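Local structure of beta-n-acetylhexosaminidase (Streptococcus pneumoniae, 4AZI) at residues Y280-G284 with E341-L345; V97-I101 with F169-T174; D237-K243 with S267-K271; A8-V12 with P305-L309; K105-I109 with N362-E366. The protein probably hydrolyses terminal beta-linked N-acetylhexosamine residues from glycans, as a family 20 glycoside hydrolase catalytic module of an exo-acting enzyme. The protein carries 2 engineered substitutions. All blocks are in the same frame, centred on the assembly; numbering follows the deposited sequence.

All five contacts belong to a barrel of eight parallel strands and the elements around it. Contact 1 is the buried one: apolar side chains and one tyrosine-glutamate hydrogen bond join strand 271-282 to helix 339-352, and the strand also reaches the ligand. Contact 2, partly buried, packs two phenylalanines of helix 153-170 against helix 94-106, the helix whose C-terminal end serves contact 5. Contact 3 joins two loops, and contact 4 joins the first barrel strand to the loop 305-309; both are partly buried and mix a ring with lysine bonds. Contact 5 lies at the surface and is polar, tying the barrel to helix 362-368. Lysine and arginine groups thus gain weight toward the periphery.

Contact 1 (Y280-G284 with E341-L345); sequences YYILG and EIFEL. With OAN (O-(2-acetamido-2-deoxy D-glucopyranosylidene) amino-N-phenylcarbamate), chain C.
The Tyr281 ring has Leu283 N over one face, toward the rim, while Glu341 OE1 and Ile342 CD1 come to its edge. Tyr281 belongs to the seventh strand of a TIM barrel, 271-282, packed against the later helix 339-352, with the two short segments running antiparallel at 171°. With its CG anti to the backbone N (chi1 173°), Tyr281 turns outward to the helix, whereas its neighbours Tyr280 and Ile282 serve the ligand pocket inside. Tyr280 OH donates to the acetamido oxygen OAN of the bound inhibitor at 2.6 Å, and Ile282 CD1 lies beside its OAM atom.

Between barrel and helix, aliphatic side chains pack around the tyrosine. Leu345 CD2 meets Tyr281 CB at 3.6 Å, and Ile342 CD1 reaches Leu283 CD2 at 3.7 Å; branched, apolar residues suit this buried layer, where Leu326 and Ile328 of strand 321-329 also pack. Tyrosine suits this place, since its buried ring fills the layer while its hydroxyl reaches a partly exposed acid. Tyr281 OH also accepts from Gly284 N at 3.1 Å, tying the turn after the strand to the ring. The hydroxyl's proton goes to Glu341 OE1 at 2.7 Å, which it meets from above the carboxylate plane, 51° out of it.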
# COMPACT_ATOMS: atom_id res chain seq x y z
N TYR A 280 1.77 -9.57 -8.82
CA TYR A 280 0.73 -9.91 -7.83
C TYR A 280 0.82 -11.38 -7.39
O TYR A 280 1.06 -12.26 -8.22
CB TYR A 280 -0.67 -9.67 -8.42
CG TYR A 280 -1.19 -8.24 -8.39
CD1 TYR A 280 -0.35 -7.16 -8.06
CD2 TYR A 280 -2.52 -7.96 -8.70
CE1 TYR A 280 -0.83 -5.86 -8.04
CE2 TYR A 280 -3.00 -6.66 -8.68
CZ TYR A 280 -2.16 -5.61 -8.34
OH TYR A 280 -2.65 -4.31 -8.31
N TYR A 281 0.62 -11.63 -6.10
CA TYR A 281 0.43 -13.00 -5.59
C TYR A 281 -0.72 -13.05 -4.59
O TYR A 281 -0.73 -12.29 -3.62
CB TYR A 281 1.70 -13.56 -4.93
CG TYR A 281 1.46 -14.90 -4.24
CD1 TYR A 281 0.96 -15.99 -4.95
CD2 TYR A 281 1.72 -15.07 -2.87
CE1 TYR A 281 0.72 -17.21 -4.33
CE2 TYR A 281 1.50 -16.29 -2.24
CZ TYR A 281 1.00 -17.36 -2.98
OH TYR A 281 0.77 -18.58 -2.36
N ILE A 282 -1.67 -13.95 -4.84
CA ILE A 282 -2.80 -14.20 -3.93
C ILE A 282 -2.43 -15.41 -3.09
O ILE A 282 -2.11 -16.47 -3.64
CB ILE A 282 -4.12 -14.46 -4.71
CG1 ILE A 282 -4.55 -13.22 -5.50
CG2 ILE A 282 -5.24 -14.90 -3.76
CD1 ILE A 282 -5.53 -13.51 -6.62
N LEU A 283 -2.47 -15.26 -1.77
CA LEU A 283 -2.14 -16.36 -0.85
C LEU A 283 -2.91 -17.62 -1.23
O LEU A 283 -4.14 -17.60 -1.37
CB LEU A 283 -2.45 -15.98 0.61
CG LEU A 283 -1.85 -14.72 1.25
CD1 LEU A 283 -2.21 -14.68 2.73
CD2 LEU A 283 -0.34 -14.64 1.06
N GLY A 284 -2.17 -18.72 -1.41
CA GLY A 284 -2.75 -20.02 -1.73
C GLY A 284 -3.13 -20.25 -3.18
O GLY A 284 -3.61 -21.33 -3.54
N GLU A 341 6.80 -18.22 1.25
CA GLU A 341 6.38 -17.91 -0.12
C GLU A 341 6.62 -16.43 -0.41
O GLU A 341 7.20 -16.08 -1.44
CB GLU A 341 4.91 -18.24 -0.32
CG GLU A 341 4.57 -19.71 -0.35
CD GLU A 341 3.09 -19.96 -0.54
OE1 GLU A 341 2.28 -19.07 -0.21
OE2 GLU A 341 2.71 -21.04 -1.03
N ILE A 342 6.18 -15.58 0.51
CA ILE A 342 6.31 -14.12 0.38
C ILE A 342 7.77 -13.70 0.35
O ILE A 342 8.16 -12.82 -0.41
CB ILE A 342 5.52 -13.39 1.49
CG1 ILE A 342 4.03 -13.36 1.17
CG2 ILE A 342 6.01 -11.95 1.67
CD1 ILE A 342 3.33 -14.70 1.18
N PHE A 343 8.58 -14.37 1.17
CA PHE A 343 10.02 -14.11 1.25
C PHE A 343 10.73 -14.51 -0.04
O PHE A 343 11.60 -13.77 -0.51
CB PHE A 343 10.63 -14.82 2.47
CG PHE A 343 10.34 -14.14 3.79
CD1 PHE A 343 9.39 -13.12 3.89
CD2 PHE A 343 11.00 -14.55 4.95
CE1 PHE A 343 9.13 -12.51 5.11
CE2 PHE A 343 10.74 -13.93 6.17
CZ PHE A 343 9.81 -12.91 6.25
N GLU A 344 10.37 -15.65 -0.61
CA GLU A 344 10.95 -16.04 -1.90
C GLU A 344 10.60 -15.02 -3.00
O GLU A 344 11.46 -14.64 -3.81
CB GLU A 344 10.53 -17.45 -2.32
CG GLU A 344 11.23 -17.91 -3.60
CD GLU A 344 10.71 -19.23 -4.14
OE1 GLU A 344 9.76 -19.80 -3.57
OE2 GLU A 344 11.26 -19.69 -5.17
N LEU A 345 9.35 -14.58 -3.03
CA LEU A 345 8.90 -13.60 -4.01
C LEU A 345 9.65 -12.28 -3.85
O LEU A 345 10.17 -11.72 -4.83
CB LEU A 345 7.38 -13.40 -3.93
CG LEU A 345 6.66 -12.57 -4.99
CD1 LEU A 345 7.02 -13.00 -6.41
CD2 LEU A 345 5.16 -12.66 -4.78
CAH OAN C . -5.84 -2.52 -7.23
CAG OAN C . -6.01 -4.05 -7.22
OAN OAN C . -5.07 -4.77 -7.50
NAI OAN C . -7.23 -4.48 -6.90
CAB OAN C . -7.63 -5.90 -6.81
CAC OAN C . -7.24 -6.45 -5.43
OAJ OAN C . -8.25 -6.10 -4.48
CAD OAN C . -7.07 -7.97 -5.47
OAK OAN C . -6.74 -8.40 -4.16
CAE OAN C . -5.93 -8.33 -6.44
CAF OAN C . -5.69 -9.83 -6.61
OAM OAN C . -6.82 -10.45 -7.24
OAL OAN C . -6.11 -7.75 -7.76
CAA OAN C . -7.02 -6.75 -7.95
NAY OAN C . -7.39 -6.51 -9.19
OAQ OAN C . -6.82 -7.30 -10.14
CAP OAN C . -7.61 -7.52 -11.23
OAR OAN C . -7.17 -8.16 -12.19
NAO OAN C . -8.86 -7.02 -11.19
CAS OAN C . -9.77 -7.10 -12.17
CAT OAN C . -10.39 -5.93 -12.59
CAU OAN C . -11.34 -5.95 -13.60
CAV OAN C . -11.68 -7.15 -14.21
CAW OAN C . -11.06 -8.34 -13.80
CAX OAN C . -10.11 -8.32 -12.78

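Contact 2 (V97-I101 with F169-T174); sequences VTELI and FFAGKT. With EDO (1,2-ethanediol), chain E.
Phe170 O is gripped by two backbone donors, Lys173 N at 2.7 Å and Thr174 N at 3.1 Å, which close the turn at the end of helix 153-170, just after the two phenylalanines that meet Val97, Thr98 and Ile101 of helix 94-106. Gly172 takes up the positive phi of this turn, which glycine adopts easily.

The Phe169 ring presents its edge to the other helix. Val97 CG1 approaches its CE2 at 3.7 Å, and Thr98 OG1 lies in the ring plane, 3.4 Å from Phe169 CE1; that hydroxyl is hydrogen-bonded to Gln94 O within its own helix, so a polar side chain can sit beside an aromatic edge. Phe169 CD2 in turn stands over the centre of the Phe170 ring, an edge-to-face arrangement within one helix. Val97 CG1, anti to its own backbone N (chi1 170°), touches both rings, reaching Phe170 CE1 at 3.9 Å. Farther along, Ile101 CD1 comes to the edge of Phe170, 4.1 Å from CE1, and touches Thr174 CG2.

Lysine suits the outer margin because its methylenes can cover a ring while its ammonium stays polar. Lys173 CD lies over one face of Phe169, and a bend at the last torsion returns NZ to Phe169 O at 2.6 Å, in the carbonyl plane. NZ also donates to a 1,2-ethanediol, probably from the crystallisation liquor. Helices 94-106 and 153-170 pack side by side over Leu111 and Pro113 of strand 110-117, the arrangement of the outer helical layer of a TIM barrel.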
# COMPACT_ATOMS: atom_id res chain seq x y z
N VAL A 97 0.33 -0.45 15.59
CA VAL A 97 0.75 0.26 14.37
C VAL A 97 1.84 1.30 14.70
O VAL A 97 2.79 1.47 13.94
CB VAL A 97 -0.44 0.88 13.60
CG1 VAL A 97 0.03 1.81 12.49
CG2 VAL A 97 -1.33 -0.20 13.02
N THR A 98 1.71 1.96 15.85
CA THR A 98 2.73 2.93 16.30
C THR A 98 4.09 2.24 16.42
O THR A 98 5.10 2.74 15.92
CB THR A 98 2.33 3.63 17.63
OG1 THR A 98 1.04 4.23 17.48
CG2 THR A 98 3.33 4.71 18.02
N GLU A 99 4.10 1.07 17.07
CA GLU A 99 5.32 0.26 17.23
C GLU A 99 5.89 -0.24 15.90
O GLU A 99 7.11 -0.27 15.73
CB GLU A 99 5.07 -0.92 18.17
CG GLU A 99 6.24 -1.91 18.26
CD GLU A 99 6.14 -2.88 19.43
OE1 GLU A 99 5.09 -2.94 20.09
OE2 GLU A 99 7.14 -3.59 19.69
N LEU A 100 5.02 -0.64 14.96
CA LEU A 100 5.48 -1.10 13.65
C LEU A 100 6.18 0.03 12.89
O LEU A 100 7.25 -0.17 12.30
CB LEU A 100 4.32 -1.68 12.82
CG LEU A 100 4.61 -2.23 11.42
CD1 LEU A 100 5.47 -3.49 11.47
CD2 LEU A 100 3.30 -2.50 10.69
N ILE A 101 5.58 1.21 12.91
CA ILE A 101 6.15 2.40 12.29
C ILE A 101 7.51 2.80 12.89
O ILE A 101 8.46 3.02 12.16
CB ILE A 101 5.14 3.57 12.32
CG1 ILE A 101 3.89 3.19 11.51
CG2 ILE A 101 5.79 4.85 11.77
CD1 ILE A 101 2.79 4.24 11.52
N PHE A 169 -4.06 10.34 12.57
CA PHE A 169 -3.06 9.48 13.24
C PHE A 169 -1.75 9.34 12.42
O PHE A 169 -0.66 9.43 12.99
CB PHE A 169 -3.64 8.11 13.60
CG PHE A 169 -2.60 7.08 13.96
CD1 PHE A 169 -2.09 7.01 15.25
CD2 PHE A 169 -2.13 6.18 13.00
CE1 PHE A 169 -1.14 6.06 15.59
CE2 PHE A 169 -1.17 5.23 13.33
CZ PHE A 169 -0.67 5.18 14.62
N PHE A 170 -1.87 9.15 11.11
CA PHE A 170 -0.69 8.99 10.25
C PHE A 170 0.06 10.28 9.94
O PHE A 170 1.25 10.23 9.64
CB PHE A 170 -1.04 8.25 8.94
CG PHE A 170 -1.45 6.82 9.15
CD1 PHE A 170 -0.54 5.90 9.64
CD2 PHE A 170 -2.74 6.40 8.86
CE1 PHE A 170 -0.91 4.57 9.84
CE2 PHE A 170 -3.13 5.08 9.06
CZ PHE A 170 -2.21 4.17 9.56
N ALA A 171 -0.62 11.43 10.02
CA ALA A 171 0.02 12.73 9.81
C ALA A 171 1.28 12.85 10.66
O ALA A 171 1.23 12.73 11.88
CB ALA A 171 -0.95 13.87 10.13
N GLY A 172 2.41 13.03 9.99
CA GLY A 172 3.70 13.13 10.66
C GLY A 172 4.31 11.81 11.10
O GLY A 172 5.36 11.81 11.74
N LYS A 173 3.67 10.69 10.77
CA LYS A 173 4.23 9.36 11.04
C LYS A 173 4.64 8.67 9.73
O LYS A 173 5.57 7.85 9.71
CB LYS A 173 3.22 8.49 11.81
CG LYS A 173 2.84 9.03 13.19
CD LYS A 173 2.05 8.01 14.00
CE LYS A 173 1.58 8.57 15.34
NZ LYS A 173 0.74 9.79 15.21
N THR A 174 3.95 9.00 8.65
CA THR A 174 4.22 8.43 7.33
C THR A 174 4.26 9.58 6.32
O THR A 174 3.73 10.67 6.59
CB THR A 174 3.16 7.37 6.94
OG1 THR A 174 1.87 7.97 6.85
CG2 THR A 174 3.10 6.24 7.99
C1 EDO E . -2.75 9.83 17.83
O1 EDO E . -3.66 9.47 18.87
C2 EDO E . -1.37 10.04 18.45
O2 EDO E . -0.41 9.30 17.69

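Contact 3 (D237-K243 with S267-K271); sequences DDVQFDK and SKGYK
Lys268 leaves its backbone from CB toward the loop 237-243, bends at chi2 (-73°) and then runs extended, its CD coming within 4.4 Å of Lys243 CE and its CE packing on Asp237 CB at 3.7 Å. At the tip, NZ forms a salt bridge with Asp237 OD2 at 2.7 Å, using the anti lone pair of that oxygen. A long, flexible lysine suits this partly exposed edge, where it can span to an acid in the neighbouring loop.

The loop holding Asp237 is itself braced. Gln240 NE2 donates to Asp237 O, and Lys243, bent twice, curls back so that its NZ reaches Phe241 O at 2.7 Å, nearly along the C=O axis. Its CD passes 3.5 Å from Lys268 O.

Tyr270 carries the more buried half. Its OH donates to Asp242 O at 2.8 Å from well above the carbonyl plane, and also lies 3.3 Å from Phe241 CB. Tyrosine suits this place because its ring packs between loop and helix while the hydroxyl satisfies a backbone carbonyl. Phe241 directs its ring to Phe206 and Ala207 of helix 203-219; Asp242 is hydrogen-bonded to Asp244 N through OD1 and forms a salt bridge with Lys218 of the same helix through OD2. A water donates to both Lys243 O and Gly269 O, bridging the far end. Gly269, with positive phi, closes helix 262-267 in a Schellman motif, the turn that leads into barrel strand 271-282; the contact thus joins two loops that each precede a parallel strand of the TIM barrel.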
# COMPACT_ATOMS: atom_id res chain seq x y z
N ASP A 237 -11.43 13.53 -20.60
CA ASP A 237 -11.12 14.53 -19.59
C ASP A 237 -12.21 15.59 -19.38
O ASP A 237 -11.91 16.73 -19.02
CB ASP A 237 -9.76 15.18 -19.86
CG ASP A 237 -9.78 16.07 -21.10
OD1 ASP A 237 -10.75 16.00 -21.88
OD2 ASP A 237 -8.82 16.85 -21.28
N ASP A 238 -13.47 15.22 -19.59
CA ASP A 238 -14.57 16.14 -19.31
C ASP A 238 -14.87 16.18 -17.81
O ASP A 238 -15.62 17.04 -17.35
CB ASP A 238 -15.82 15.81 -20.15
CG ASP A 238 -16.27 14.36 -20.00
OD1 ASP A 238 -16.95 14.04 -19.01
OD2 ASP A 238 -15.93 13.54 -20.88
N VAL A 239 -14.28 15.23 -17.08
CA VAL A 239 -14.30 15.22 -15.62
C VAL A 239 -12.84 15.28 -15.15
O VAL A 239 -12.01 14.49 -15.58
CB VAL A 239 -15.02 13.96 -15.07
CG1 VAL A 239 -14.81 13.80 -13.57
CG2 VAL A 239 -16.51 14.03 -15.38
N GLN A 240 -12.52 16.25 -14.30
CA GLN A 240 -11.13 16.56 -13.99
C GLN A 240 -10.71 16.02 -12.63
O GLN A 240 -11.51 16.02 -11.70
CB GLN A 240 -10.89 18.06 -14.09
CG GLN A 240 -9.57 18.43 -14.76
CD GLN A 240 -9.49 18.03 -16.23
OE1 GLN A 240 -8.41 17.76 -16.76
NE2 GLN A 240 -10.64 18.00 -16.91
N PHE A 241 -9.47 15.57 -12.52
CA PHE A 241 -8.97 15.02 -11.25
C PHE A 241 -7.78 15.82 -10.72
O PHE A 241 -7.08 16.49 -11.50
CB PHE A 241 -8.59 13.54 -11.40
CG PHE A 241 -9.77 12.62 -11.58
CD1 PHE A 241 -10.38 12.47 -12.83
CD2 PHE A 241 -10.27 11.89 -10.50
CE1 PHE A 241 -11.47 11.62 -12.99
CE2 PHE A 241 -11.36 11.02 -10.66
CZ PHE A 241 -11.96 10.90 -11.90
N ASP A 242 -7.60 15.77 -9.40
CA ASP A 242 -6.47 16.39 -8.68
C ASP A 242 -5.15 15.89 -9.28
O ASP A 242 -4.92 14.68 -9.37
CB ASP A 242 -6.57 16.01 -7.18
CG ASP A 242 -5.52 16.70 -6.30
OD1 ASP A 242 -4.33 16.69 -6.65
OD2 ASP A 242 -5.88 17.21 -5.22
N LYS A 243 -4.29 16.80 -9.72
CA LYS A 243 -3.05 16.36 -10.39
C LYS A 243 -1.93 15.93 -9.42
O LYS A 243 -0.94 15.37 -9.85
CB LYS A 243 -2.54 17.42 -11.37
CG LYS A 243 -3.55 17.87 -12.42
CD LYS A 243 -4.15 16.72 -13.22
CE LYS A 243 -5.14 17.23 -14.25
NZ LYS A 243 -6.29 17.95 -13.63
N SER A 267 0.67 12.28 -19.50
CA SER A 267 0.35 13.48 -20.27
C SER A 267 -0.39 14.52 -19.42
O SER A 267 -0.23 15.73 -19.63
CB SER A 267 -0.43 13.12 -21.55
OG SER A 267 -1.81 12.88 -21.31
N LYS A 268 -1.17 14.06 -18.45
CA LYS A 268 -1.89 14.93 -17.50
C LYS A 268 -1.04 15.39 -16.32
O LYS A 268 -1.56 16.04 -15.41
CB LYS A 268 -3.14 14.22 -16.97
CG LYS A 268 -4.26 14.04 -17.97
CD LYS A 268 -4.97 15.35 -18.27
CE LYS A 268 -6.09 15.13 -19.25
NZ LYS A 268 -6.58 16.43 -19.79
N GLY A 269 0.24 15.03 -16.33
CA GLY A 269 1.19 15.42 -15.28
C GLY A 269 1.41 14.43 -14.14
O GLY A 269 2.12 14.71 -13.20
N TYR A 270 0.79 13.25 -14.22
CA TYR A 270 0.85 12.32 -13.09
C TYR A 270 2.19 11.62 -12.92
O TYR A 270 2.92 11.41 -13.89
CB TYR A 270 -0.27 11.28 -13.19
CG TYR A 270 -1.63 11.82 -12.84
CD1 TYR A 270 -1.92 12.21 -11.54
CD2 TYR A 270 -2.63 11.94 -13.80
CE1 TYR A 270 -3.16 12.69 -11.19
CE2 TYR A 270 -3.88 12.44 -13.47
CZ TYR A 270 -4.14 12.81 -12.15
OH TYR A 270 -5.36 13.30 -11.77
N LYS A 271 2.52 11.28 -11.67
CA LYS A 271 3.69 10.45 -11.36
C LYS A 271 3.22 9.09 -10.87
O LYS A 271 2.15 8.99 -10.28
CB LYS A 271 4.55 11.12 -10.30
CG LYS A 271 5.19 12.41 -10.78
CD LYS A 271 5.11 13.50 -9.73
CE LYS A 271 6.30 13.45 -8.77
NZ LYS A 271 7.54 14.03 -9.35
O HOH W 1 1.83 15.15 -10.34

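Contact 4 (A8-V12 with P305-L309); sequences AKNKV and PFNQL
Phe306 makes the closely packed part of this contact, its ring set against the backbone and methylenes of residues 9-11, while Lys9 and Asn307 meet at a partly exposed margin. With CG anti to the backbone N (chi1 179°), the ring projects from the type I turn Pro305-Gln308 to the start of the first barrel strand. Asn10 O and Lys9 CD lie at its edge, the carbonyl 4.0 Å from Phe306 CZ and the methylene 4.1 Å from CE2. Lys11 CG approaches Phe306 CE1 at 4.0 Å. Tyr356 stacks on the same ring, so an aromatic residue suits this buried place between the barrel strand and the chain beyond helix 339-352.

Lys11 is buried, yet its chain bends at chi2 and chi3; its NZ is held above all by Tyr356 O and also returns to Lys9 O at 2.8 Å. The methylenes thereby serve the ring while the ammonium group is met by carbonyls.

On the outer side the fit is slacker and polar. Lys9 runs extended past Phe306 in the opposite direction, and its NZ donates to Asn307 OD1 at 2.9 Å, from 48° out of the carbonyl plane. The stronger partner of that ammonium is Thr321 OG1, on the first residue of strand 321-329. Asparagine suits the turn by offering a neutral oxygen there. Both lysines are thus held by neutral oxygens and no carboxylate answers them within the contact, which suggests that ion-dipole attraction probably adds to the ring packing in tying the first strand to the loop before the last.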
# COMPACT_ATOMS: atom_id res chain seq x y z
N ALA A 8 17.53 5.85 -4.88
CA ALA A 8 16.55 6.78 -4.34
C ALA A 8 15.11 6.43 -4.73
O ALA A 8 14.16 6.95 -4.14
CB ALA A 8 16.88 8.22 -4.73
N LYS A 9 14.93 5.54 -5.71
CA LYS A 9 13.59 5.08 -6.06
C LYS A 9 12.98 4.25 -4.92
O LYS A 9 13.71 3.59 -4.16
CB LYS A 9 13.61 4.28 -7.36
CG LYS A 9 13.73 5.16 -8.59
CD LYS A 9 13.17 4.47 -9.82
CE LYS A 9 12.92 5.50 -10.92
NZ LYS A 9 12.20 4.90 -12.07
N ASN A 10 11.66 4.30 -4.80
CA ASN A 10 10.94 3.47 -3.83
C ASN A 10 10.94 2.00 -4.24
O ASN A 10 10.67 1.68 -5.39
CB ASN A 10 9.49 3.95 -3.67
CG ASN A 10 9.40 5.29 -2.97
OD1 ASN A 10 9.34 6.34 -3.62
ND2 ASN A 10 9.36 5.26 -1.64
N LYS A 11 11.26 1.11 -3.29
CA LYS A 11 11.10 -0.34 -3.48
C LYS A 11 10.14 -0.83 -2.41
O LYS A 11 10.45 -0.84 -1.21
CB LYS A 11 12.43 -1.09 -3.38
CG LYS A 11 13.33 -0.98 -4.61
CD LYS A 11 14.10 0.33 -4.70
CE LYS A 11 14.82 0.64 -3.40
NZ LYS A 11 15.79 1.76 -3.57
N VAL A 12 8.96 -1.24 -2.85
CA VAL A 12 7.85 -1.43 -1.92
C VAL A 12 7.31 -2.87 -1.97
O VAL A 12 7.16 -3.45 -3.04
CB VAL A 12 6.72 -0.41 -2.19
CG1 VAL A 12 5.68 -0.44 -1.08
CG2 VAL A 12 7.28 1.00 -2.32
N PRO A 305 10.44 -5.72 -16.63
CA PRO A 305 11.43 -4.78 -16.09
C PRO A 305 10.92 -3.94 -14.91
O PRO A 305 9.71 -3.67 -14.81
CB PRO A 305 11.79 -3.91 -17.30
CG PRO A 305 11.51 -4.78 -18.48
CD PRO A 305 10.28 -5.56 -18.08
N PHE A 306 11.84 -3.55 -14.03
CA PHE A 306 11.53 -2.81 -12.80
C PHE A 306 10.76 -1.53 -13.12
O PHE A 306 9.84 -1.16 -12.40
CB PHE A 306 12.85 -2.46 -12.08
CG PHE A 306 12.67 -1.67 -10.81
CD1 PHE A 306 12.48 -2.31 -9.59
CD2 PHE A 306 12.74 -0.27 -10.82
CE1 PHE A 306 12.34 -1.58 -8.41
CE2 PHE A 306 12.59 0.46 -9.65
CZ PHE A 306 12.40 -0.20 -8.44
N ASN A 307 11.16 -0.87 -14.20
CA ASN A 307 10.53 0.37 -14.61
C ASN A 307 9.34 0.20 -15.55
O ASN A 307 8.73 1.20 -15.97
CB ASN A 307 11.58 1.31 -15.25
CG ASN A 307 12.51 1.94 -14.22
OD1 ASN A 307 12.13 2.19 -13.08
ND2 ASN A 307 13.75 2.22 -14.64
N GLN A 308 8.97 -1.04 -15.89
CA GLN A 308 7.92 -1.22 -16.89
C GLN A 308 6.51 -1.07 -16.33
O GLN A 308 6.07 -1.86 -15.51
CB GLN A 308 8.08 -2.55 -17.62
CG GLN A 308 7.01 -2.80 -18.66
CD GLN A 308 7.38 -3.92 -19.60
OE1 GLN A 308 8.34 -3.81 -20.36
NE2 GLN A 308 6.61 -5.00 -19.57
N LEU A 309 5.79 -0.04 -16.78
CA LEU A 309 4.39 0.12 -16.37
C LEU A 309 3.52 -0.86 -17.14
O LEU A 309 3.83 -1.19 -18.29
CB LEU A 309 3.93 1.57 -16.57
CG LEU A 309 4.55 2.58 -15.60
CD1 LEU A 309 4.58 3.97 -16.20
CD2 LEU A 309 3.81 2.60 -14.27

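Contact 5 (K105-I109 with N362-E366); sequences KSKDI and NALRE
A Schellman motif ends helix 94-106, and its turn, Lys107 and Asp108, meets the first turns of helix 362-368 on the surface of the protein. Asp108, with positive phi, is the C-prime residue: its N bonds back to Lys105 O at 2.9 Å and Ile109 N to Ala104 O.

Arg365 lies across this turn. Its chain bends at chi3 (-76°) and lays the guanidinium over the backbone, so that Lys107 CA stands above the centre of one face, 4.0 Å from Arg365 NH2. Ser106 O comes within 3.7 Å of Arg365 CD. A flat, charged group suits this exposed place, since it can cover a turn with its face and keep its nitrogens available to polar partners.

Lys107 extends beside it and bends at its last torsion to bring NZ to Asn362 OD1 at 3.0 Å, from 36° out of the amide carbonyl plane. The same oxygen takes a weak bond from Arg365 NH2 at 3.2 Å within its own helix. Lys107 also packs on Asp32 and Ser35, which extends the contact to the neighbouring helix 24-37.

Asp108 OD2 is 4.2 Å from Arg365 NH1, well out of the guanidinium plane, so the attraction is one of charge alone. Two cationic side chains sharing one amide oxygen would probably polarise it, and the Asp108 carboxylate may partly offset the charge of Arg365.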
# COMPACT_ATOMS: atom_id res chain seq x y z
N LYS A 105 11.07 2.38 11.08
CA LYS A 105 11.88 3.61 10.96
C LYS A 105 13.33 3.34 11.37
O LYS A 105 14.25 3.80 10.70
CB LYS A 105 11.28 4.76 11.78
CG LYS A 105 11.85 6.14 11.46
CD LYS A 105 11.29 7.21 12.39
CE LYS A 105 12.20 8.42 12.41
NZ LYS A 105 11.77 9.44 13.40
N SER A 106 13.53 2.54 12.42
CA SER A 106 14.86 2.18 12.92
C SER A 106 15.68 1.39 11.89
O SER A 106 16.91 1.32 11.97
CB SER A 106 14.77 1.39 14.24
OG SER A 106 14.33 0.06 14.02
N LYS A 107 14.99 0.79 10.93
CA LYS A 107 15.64 0.07 9.85
C LYS A 107 15.52 0.81 8.50
O LYS A 107 15.69 0.19 7.44
CB LYS A 107 15.07 -1.34 9.76
CG LYS A 107 15.51 -2.23 10.91
CD LYS A 107 14.65 -3.48 11.00
CE LYS A 107 14.97 -4.28 12.26
NZ LYS A 107 16.35 -4.83 12.20
N ASP A 108 15.25 2.12 8.56
CA ASP A 108 15.10 2.98 7.38
C ASP A 108 14.05 2.43 6.39
O ASP A 108 14.22 2.52 5.18
CB ASP A 108 16.45 3.24 6.69
CG ASP A 108 17.44 4.03 7.56
OD1 ASP A 108 17.01 4.91 8.34
OD2 ASP A 108 18.66 3.78 7.45
N ILE A 109 12.99 1.85 6.93
CA ILE A 109 11.86 1.36 6.15
C ILE A 109 10.68 2.29 6.46
O ILE A 109 10.32 2.49 7.62
CB ILE A 109 11.50 -0.11 6.52
CG1 ILE A 109 12.63 -1.09 6.16
CG2 ILE A 109 10.18 -0.55 5.88
CD1 ILE A 109 13.05 -1.12 4.70
N ASN A 362 21.92 -4.54 8.22
CA ASN A 362 21.56 -5.00 9.57
C ASN A 362 22.75 -5.38 10.44
O ASN A 362 22.80 -4.98 11.61
CB ASN A 362 20.52 -6.12 9.53
CG ASN A 362 19.11 -5.60 9.30
OD1 ASN A 362 18.56 -4.85 10.12
ND2 ASN A 362 18.52 -5.99 8.17
N ALA A 363 23.69 -6.14 9.88
CA ALA A 363 24.92 -6.48 10.59
C ALA A 363 25.68 -5.22 11.03
O ALA A 363 26.20 -5.17 12.15
CB ALA A 363 25.81 -7.38 9.75
N LEU A 364 25.72 -4.21 10.16
CA LEU A 364 26.32 -2.92 10.49
C LEU A 364 25.67 -2.27 11.72
O LEU A 364 26.38 -1.83 12.62
CB LEU A 364 26.30 -1.96 9.29
CG LEU A 364 26.92 -0.56 9.50
CD1 LEU A 364 28.33 -0.66 10.07
CD2 LEU A 364 26.94 0.26 8.22
N ARG A 365 24.34 -2.22 11.75
CA ARG A 365 23.63 -1.62 12.88
C ARG A 365 23.88 -2.37 14.20
O ARG A 365 23.87 -1.76 15.27
CB ARG A 365 22.12 -1.51 12.60
CG ARG A 365 21.75 -0.34 11.70
CD ARG A 365 20.24 -0.17 11.59
NE ARG A 365 19.62 -1.16 10.71
CZ ARG A 365 19.50 -1.03 9.39
NH1 ARG A 365 19.96 0.06 8.78
NH2 ARG A 365 18.92 -1.98 8.68
N GLU A 366 24.08 -3.69 14.10
CA GLU A 366 24.40 -4.54 15.24
C GLU A 366 25.81 -4.30 15.77
O GLU A 366 26.03 -4.30 16.99
CB GLU A 366 24.23 -6.02 14.88
CG GLU A 366 22.78 -6.48 14.75
CD GLU A 366 22.65 -7.87 14.14
OE1 GLU A 366 23.67 -8.55 13.92
OE2 GLU A 366 21.50 -8.28 13.86